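TRNA-5-methyluridine(54) 2-sulfurtransferase (Pyrococcus horikoshii, PDB 3VRH) catalyses the ATP-dependent 2-thiolation of a 5-methyluridine in the T loop of tRNAs, a modification that stabilises them against heat. Local coordinates at residues G56-A61 / R202-Y207; T63-K68 / V211-I216. One frame throughout, in Å; residues are numbered along the deposited sequence.

Contact 1: G56-A61 / R202-Y207. With BCN (bicine), chain D.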
loop_
_atom_site.group_PDB
_atom_site.type_symbol
_atom_site.label_atom_id
_atom_site.label_comp_id
_atom_site.label_asym_id
_atom_site.label_seq_id
_atom_site.Cartn_x
_atom_site.Cartn_y
_atom_site.Cartn_z
ATOM N N GLY A 56 10.035 23.168 15.607
ATOM C CA GLY A 56 10.940 22.726 16.659
ATOM C C GLY A 56 11.356 21.266 16.485
ATOM O O GLY A 56 12.262 20.800 17.164
ATOM N N GLY A 57 10.691 20.553 15.574
ATOM C CA GLY A 57 11.054 19.180 15.215
ATOM C C GLY A 57 12.320 19.134 14.377
ATOM O O GLY A 57 12.779 20.164 13.869
ATOM N N LYS A 58 12.914 17.955 14.239
ATOM C CA LYS A 58 14.197 17.842 13.528
ATOM C C LYS A 58 14.094 18.179 12.030
ATOM O O LYS A 58 15.053 18.666 11.436
ATOM C CB LYS A 58 14.769 16.423 13.665
ATOM C CG LYS A 58 13.923 15.363 12.913
ATOM C CD LYS A 58 14.417 13.943 13.111
ATOM C CE LYS A 58 13.611 12.960 12.258
ATOM N NZ LYS A 58 12.142 12.966 12.578
ATOM N N ASP A 59 12.942 17.893 11.427
ATOM C CA ASP A 59 12.821 17.896 9.970
ATOM C C ASP A 59 12.778 19.309 9.390
ATOM O O ASP A 59 13.506 19.628 8.455
ATOM C CB ASP A 59 11.605 17.074 9.540
ATOM C CG ASP A 59 11.647 15.648 10.107
ATOM O OD1 ASP A 59 12.487 14.854 9.631
ATOM O OD2 ASP A 59 10.897 15.339 11.052
ATOM N N SER A 60 11.919 20.145 9.954
ATOM C CA SER A 60 11.876 21.532 9.566
ATOM C C SER A 60 13.160 22.251 9.991
ATOM O O SER A 60 13.617 23.162 9.305
ATOM C CB SER A 60 10.635 22.208 10.151
ATOM O OG SER A 60 10.526 21.982 11.541
ATOM N N ALA A 61 13.763 21.830 11.102
ATOM C CA ALA A 61 15.011 22.433 11.546
ATOM C C ALA A 61 16.145 22.197 10.562
ATOM O O ALA A 61 16.898 23.110 10.243
ATOM C CB ALA A 61 15.407 21.912 12.925
ATOM N N ARG A 202 16.437 8.579 8.792
ATOM C CA ARG A 202 17.676 8.209 9.455
ATOM C C ARG A 202 18.814 9.195 9.110
ATOM O O ARG A 202 19.599 9.592 9.980
ATOM C CB ARG A 202 18.008 6.793 9.008
ATOM C CG ARG A 202 19.314 6.247 9.430
ATOM C CD ARG A 202 19.620 5.034 8.543
ATOM N NE ARG A 202 20.953 4.548 8.828
ATOM C CZ ARG A 202 21.948 4.502 7.948
ATOM N NH1 ARG A 202 21.751 4.882 6.695
ATOM N NH2 ARG A 202 23.134 4.036 8.328
ATOM N N GLU A 203 18.890 9.610 7.848
ATOM C CA GLU A 203 19.900 10.607 7.454
ATOM C C GLU A 203 19.610 11.977 8.085
ATOM O O GLU A 203 20.519 12.681 8.490
ATOM C CB GLU A 203 19.996 10.703 5.932
ATOM C CG GLU A 203 20.568 9.439 5.334
ATOM C CD GLU A 203 20.503 9.402 3.832
ATOM O OE1 GLU A 203 19.590 10.018 3.242
ATOM O OE2 GLU A 203 21.372 8.734 3.242
ATOM N N VAL A 204 18.331 12.331 8.188
ATOM C CA VAL A 204 17.943 13.572 8.848
ATOM C C VAL A 204 18.374 13.571 10.309
ATOM O O VAL A 204 19.033 14.520 10.770
ATOM C CB VAL A 204 16.440 13.851 8.728
ATOM C CG1 VAL A 204 16.057 15.066 9.554
ATOM C CG2 VAL A 204 16.050 14.046 7.260
ATOM N N VAL A 205 18.022 12.511 11.036
ATOM C CA VAL A 205 18.502 12.362 12.408
ATOM C C VAL A 205 20.021 12.522 12.485
ATOM O O VAL A 205 20.531 13.316 13.288
ATOM C CB VAL A 205 18.092 11.010 13.039
ATOM C CG1 VAL A 205 18.848 10.789 14.364
ATOM C CG2 VAL A 205 16.587 10.971 13.271
ATOM N N ALA A 206 20.745 11.805 11.634
ATOM C CA ALA A 206 22.200 11.891 11.662
ATOM C C ALA A 206 22.729 13.305 11.350
ATOM O O ALA A 206 23.741 13.749 11.900
ATOM C CB ALA A 206 22.814 10.847 10.730
ATOM N N TYR A 207 22.037 14.019 10.475
ATOM C CA TYR A 207 22.500 15.340 10.105
ATOM C C TYR A 207 22.314 16.340 11.240
ATOM O O TYR A 207 23.239 17.072 11.574
ATOM C CB TYR A 207 21.809 15.831 8.838
ATOM C CG TYR A 207 22.404 17.117 8.321
ATOM C CD1 TYR A 207 21.895 18.347 8.713
ATOM C CD2 TYR A 207 23.491 17.100 7.461
ATOM C CE1 TYR A 207 22.449 19.540 8.248
ATOM C CE2 TYR A 207 24.051 18.277 6.988
ATOM C CZ TYR A 207 23.524 19.497 7.380
ATOM O OH TYR A 207 24.073 20.675 6.916
HETATM N N1 BCN D . 7.494 19.549 9.070
HETATM C C1 BCN D . 8.020 18.211 8.576
HETATM C C2 BCN D . 7.109 17.063 8.794
HETATM O O21 BCN D . 5.874 17.298 8.849
HETATM O O22 BCN D . 7.561 15.907 8.947
HETATM C C3 BCN D . 7.885 19.788 10.486
HETATM C C4 BCN D . 9.053 18.974 11.082
HETATM O O4 BCN D . 9.788 19.438 11.917
HETATM C C5 BCN D . 8.025 20.625 8.235
HETATM C C6 BCN D . 7.374 21.924 8.447
HETATM O O6 BCN D . 7.489 22.801 7.658
#
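The PP-loop of the nucleotide-binding domain meets helix 201-211 here, where Lys58 and Asp59, in the first turn of helix 58-69, lie against Val204 and Val205. CG1 of Val204 makes the central contact from the helix 201-211 side: it sits 3.6 Å from OD1 of Asp59 and 4.0 Å from CG of Lys58, and both of these side chains run across it at about a right angle. Farther along the lysine, CD comes within 3.7 Å of CG2 of Val205, and CE is equally near that methyl. With CG placed between its own backbone N and carbonyl carbon (chi1 68°), Lys58 sends an otherwise extended chain across Val204 and on past Val205, and bends only at its last torsion. That bend carries NZ to OD2 of Asp59, a salt bridge of 3.1 Å that meets the syn side of the carboxylate 20° out of its plane. NZ also forms a salt bridge with Glu201, its strongest polar partner, at the start of helix 201-211, so the ammonium group is shared between the two helices while its methylenes make the apolar contact. The SGGxDS signature of the PP-loop family, here SGGKDS, supplies residues 55 to 60, with Gly57 as N-cap. Gly56, at positive phi, adopts a conformation in which a side chain would press on the preceding carbonyl O, and a CB on Gly57 would collide with the bound bicine. Bicine occupies the turn on the helix N terminus: its O4 accepts a nearly straight bond from N of Ser60 (3.0 Å, 168°) and donates to OG of Ser60 at 2.7 Å. Beside it, CB of Asp59 packs 3.5 Å from C4 of bicine. Ala53 O and Ser55 OG add further hydrogen bonds to the ligand.

Contact 2: T63-K68 / V211-I216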
loop_
_atom_site.group_PDB
_atom_site.type_symbol
_atom_site.label_atom_id
_atom_site.label_comp_id
_atom_site.label_asym_id
_atom_site.label_seq_id
_atom_site.Cartn_x
_atom_site.Cartn_y
_atom_site.Cartn_z
ATOM N N THR A 63 15.785 21.364 7.497
ATOM C CA THR A 63 15.400 21.983 6.239
ATOM C C THR A 63 15.920 23.419 6.234
ATOM O O THR A 63 16.653 23.811 5.327
ATOM C CB THR A 63 13.876 21.998 6.022
ATOM O OG1 THR A 63 13.387 20.655 5.927
ATOM C CG2 THR A 63 13.515 22.738 4.744
ATOM N N ALA A 64 15.565 24.191 7.256
ATOM C CA ALA A 64 15.979 25.596 7.308
ATOM C C ALA A 64 17.486 25.707 7.407
ATOM O O ALA A 64 18.088 26.603 6.819
ATOM C CB ALA A 64 15.320 26.308 8.468
ATOM N N TYR A 65 18.090 24.787 8.144
ATOM C CA TYR A 65 19.523 24.778 8.313
ATOM C C TYR A 65 20.238 24.615 6.970
ATOM O O TYR A 65 21.165 25.362 6.667
ATOM C CB TYR A 65 19.971 23.677 9.290
ATOM C CG TYR A 65 21.455 23.749 9.638
ATOM C CD1 TYR A 65 22.425 23.294 8.745
ATOM C CD2 TYR A 65 21.882 24.268 10.856
ATOM C CE1 TYR A 65 23.761 23.349 9.040
ATOM C CE2 TYR A 65 23.245 24.344 11.168
ATOM C CZ TYR A 65 24.177 23.876 10.252
ATOM O OH TYR A 65 25.522 23.932 10.535
ATOM N N VAL A 66 19.816 23.633 6.183
ATOM C CA VAL A 66 20.496 23.328 4.931
ATOM C C VAL A 66 20.211 24.349 3.831
ATOM O O VAL A 66 21.124 24.730 3.101
ATOM C CB VAL A 66 20.196 21.887 4.420
ATOM C CG1 VAL A 66 20.867 21.634 3.077
ATOM C CG2 VAL A 66 20.690 20.857 5.422
ATOM N N LEU A 67 18.959 24.775 3.697
ATOM C CA LEU A 67 18.642 25.817 2.722
ATOM C C LEU A 67 19.515 27.048 2.973
ATOM O O LEU A 67 19.991 27.674 2.031
ATOM C CB LEU A 67 17.172 26.208 2.791
ATOM C CG LEU A 67 16.184 25.150 2.292
ATOM C CD1 LEU A 67 14.786 25.696 2.339
ATOM C CD2 LEU A 67 16.524 24.692 0.898
ATOM N N LYS A 68 19.749 27.353 4.249
ATOM C CA LYS A 68 20.584 28.487 4.653
ATOM C C LYS A 68 22.033 28.252 4.254
ATOM O O LYS A 68 22.666 29.113 3.639
ATOM C CB LYS A 68 20.507 28.697 6.173
ATOM C CG LYS A 68 21.188 29.965 6.676
ATOM C CD LYS A 68 20.357 31.195 6.350
ATOM C CE LYS A 68 21.057 32.456 6.851
ATOM N NZ LYS A 68 20.393 33.665 6.319
ATOM N N VAL A 211 25.279 18.540 13.160
ATOM C CA VAL A 211 25.411 19.993 13.183
ATOM C C VAL A 211 24.979 20.618 14.515
ATOM O O VAL A 211 24.952 21.833 14.641
ATOM C CB VAL A 211 24.664 20.676 12.018
ATOM C CG1 VAL A 211 25.306 20.305 10.684
ATOM C CG2 VAL A 211 23.180 20.311 12.031
ATOM N N GLY A 212 24.639 19.792 15.501
ATOM C CA GLY A 212 24.340 20.307 16.827
ATOM C C GLY A 212 22.957 20.919 16.965
ATOM O O GLY A 212 22.717 21.730 17.862
ATOM N N LEU A 213 22.046 20.527 16.081
ATOM C CA LEU A 213 20.650 20.906 16.207
ATOM C C LEU A 213 19.956 20.038 17.259
ATOM O O LEU A 213 20.058 18.820 17.231
ATOM C CB LEU A 213 19.933 20.786 14.856
ATOM C CG LEU A 213 20.110 21.926 13.851
ATOM C CD1 LEU A 213 19.705 21.424 12.457
ATOM C CD2 LEU A 213 19.286 23.163 14.255
ATOM N N GLU A 214 19.251 20.689 18.180
ATOM C CA GLU A 214 18.433 20.009 19.168
ATOM C C GLU A 214 16.960 20.237 18.831
ATOM O O GLU A 214 16.571 21.317 18.380
ATOM C CB GLU A 214 18.725 20.546 20.564
ATOM C CG GLU A 214 20.196 20.562 20.939
ATOM C CD GLU A 214 20.469 21.560 22.067
ATOM O OE1 GLU A 214 20.226 21.213 23.247
ATOM O OE2 GLU A 214 20.897 22.696 21.765
ATOM N N TYR A 215 16.141 19.223 19.060
ATOM C CA TYR A 215 14.753 19.272 18.615
ATOM C C TYR A 215 13.835 18.483 19.527
ATOM O O TYR A 215 14.278 17.606 20.268
ATOM C CB TYR A 215 14.649 18.726 17.180
ATOM C CG TYR A 215 15.294 17.369 16.999
ATOM C CD1 TYR A 215 16.628 17.243 16.606
ATOM C CD2 TYR A 215 14.574 16.215 17.221
ATOM C CE1 TYR A 215 17.212 15.984 16.438
ATOM C CE2 TYR A 215 15.140 14.961 17.055
ATOM C CZ TYR A 215 16.451 14.850 16.672
ATOM O OH TYR A 215 16.986 13.589 16.510
ATOM N N ILE A 216 12.548 18.787 19.443
ATOM C CA ILE A 216 11.520 18.005 20.111
ATOM C C ILE A 216 11.122 16.827 19.221
ATOM O O ILE A 216 11.339 16.852 18.008
ATOM C CB ILE A 216 10.274 18.874 20.386
ATOM C CG1 ILE A 216 9.509 19.121 19.086
ATOM C CG2 ILE A 216 10.675 20.202 21.006
ATOM C CD1 ILE A 216 8.528 20.281 19.153
#
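The helical backbone of 63-68 and the irregular chain of 211-216 stay well apart, the closest CA atoms being those of Tyr65 and Leu213 at 8.9 Å, so side chains alone bridge the gap and no hydrogen bond crosses it. Tyr65 does most of the bridging. With CG anti to the backbone N (chi1 -172°), its ring projects from the helix and lies antiparallel to Val211, each side chain pointing back toward the other's root. CG2 of Val211 lies over one face in a CH-pi contact, 4.1 Å from the ring centroid and only 10° off the normal. The other methyl, CG1, reaches the phenol end of the ring and stands 3.6 Å from OH of Tyr65, while CB of Val211 is 3.7 Å from CZ. At the root of the side chain Leu213 takes over: its CD1 comes obliquely against the tyrosine, 3.9 Å from CB and equally close to CD2. Val211 covers the ring from its centre to the hydroxyl, Leu213 the part near the helix. A serine in place of Tyr65 has no ring to offer Val211 CG2 and would probably leave a gap between helix 58-69 and the two aliphatic side chains. Gly212 has a positive phi of 78° and turns the chain out of helix 201-211, and Val211 and Leu213, on either side of it in sequence, both approach Tyr65. The glycine-centred helix end, with two bonds back into the last turn, is a Schellman motif, which here leads the chain from helix 201-211 along the helix that follows the PP-loop.

In the fold
Contacts 1 and 2 are successive parts of one interface, with centres 7 Å apart: helix 58-69 contributes its first turn to 56-61/202-207 and later turns to 63-68/211-216, while its partner passes from helix 201-211 into the loop after it. They also touch directly. Gly56 O lies 3.1 Å from Ile216 N, a probable hydrogen bond that brings the end of 211-216 back to the PP-loop, and Tyr207 OH packs 3.4 Å from Tyr65 CE1. Contact 1 includes bicine-pocket residues, and the side chain of Asp59 lies about 4 Å from Gly154, which binds ATP. Contact 2 is set back, with Leu213's side chain about 10 Å from bicine.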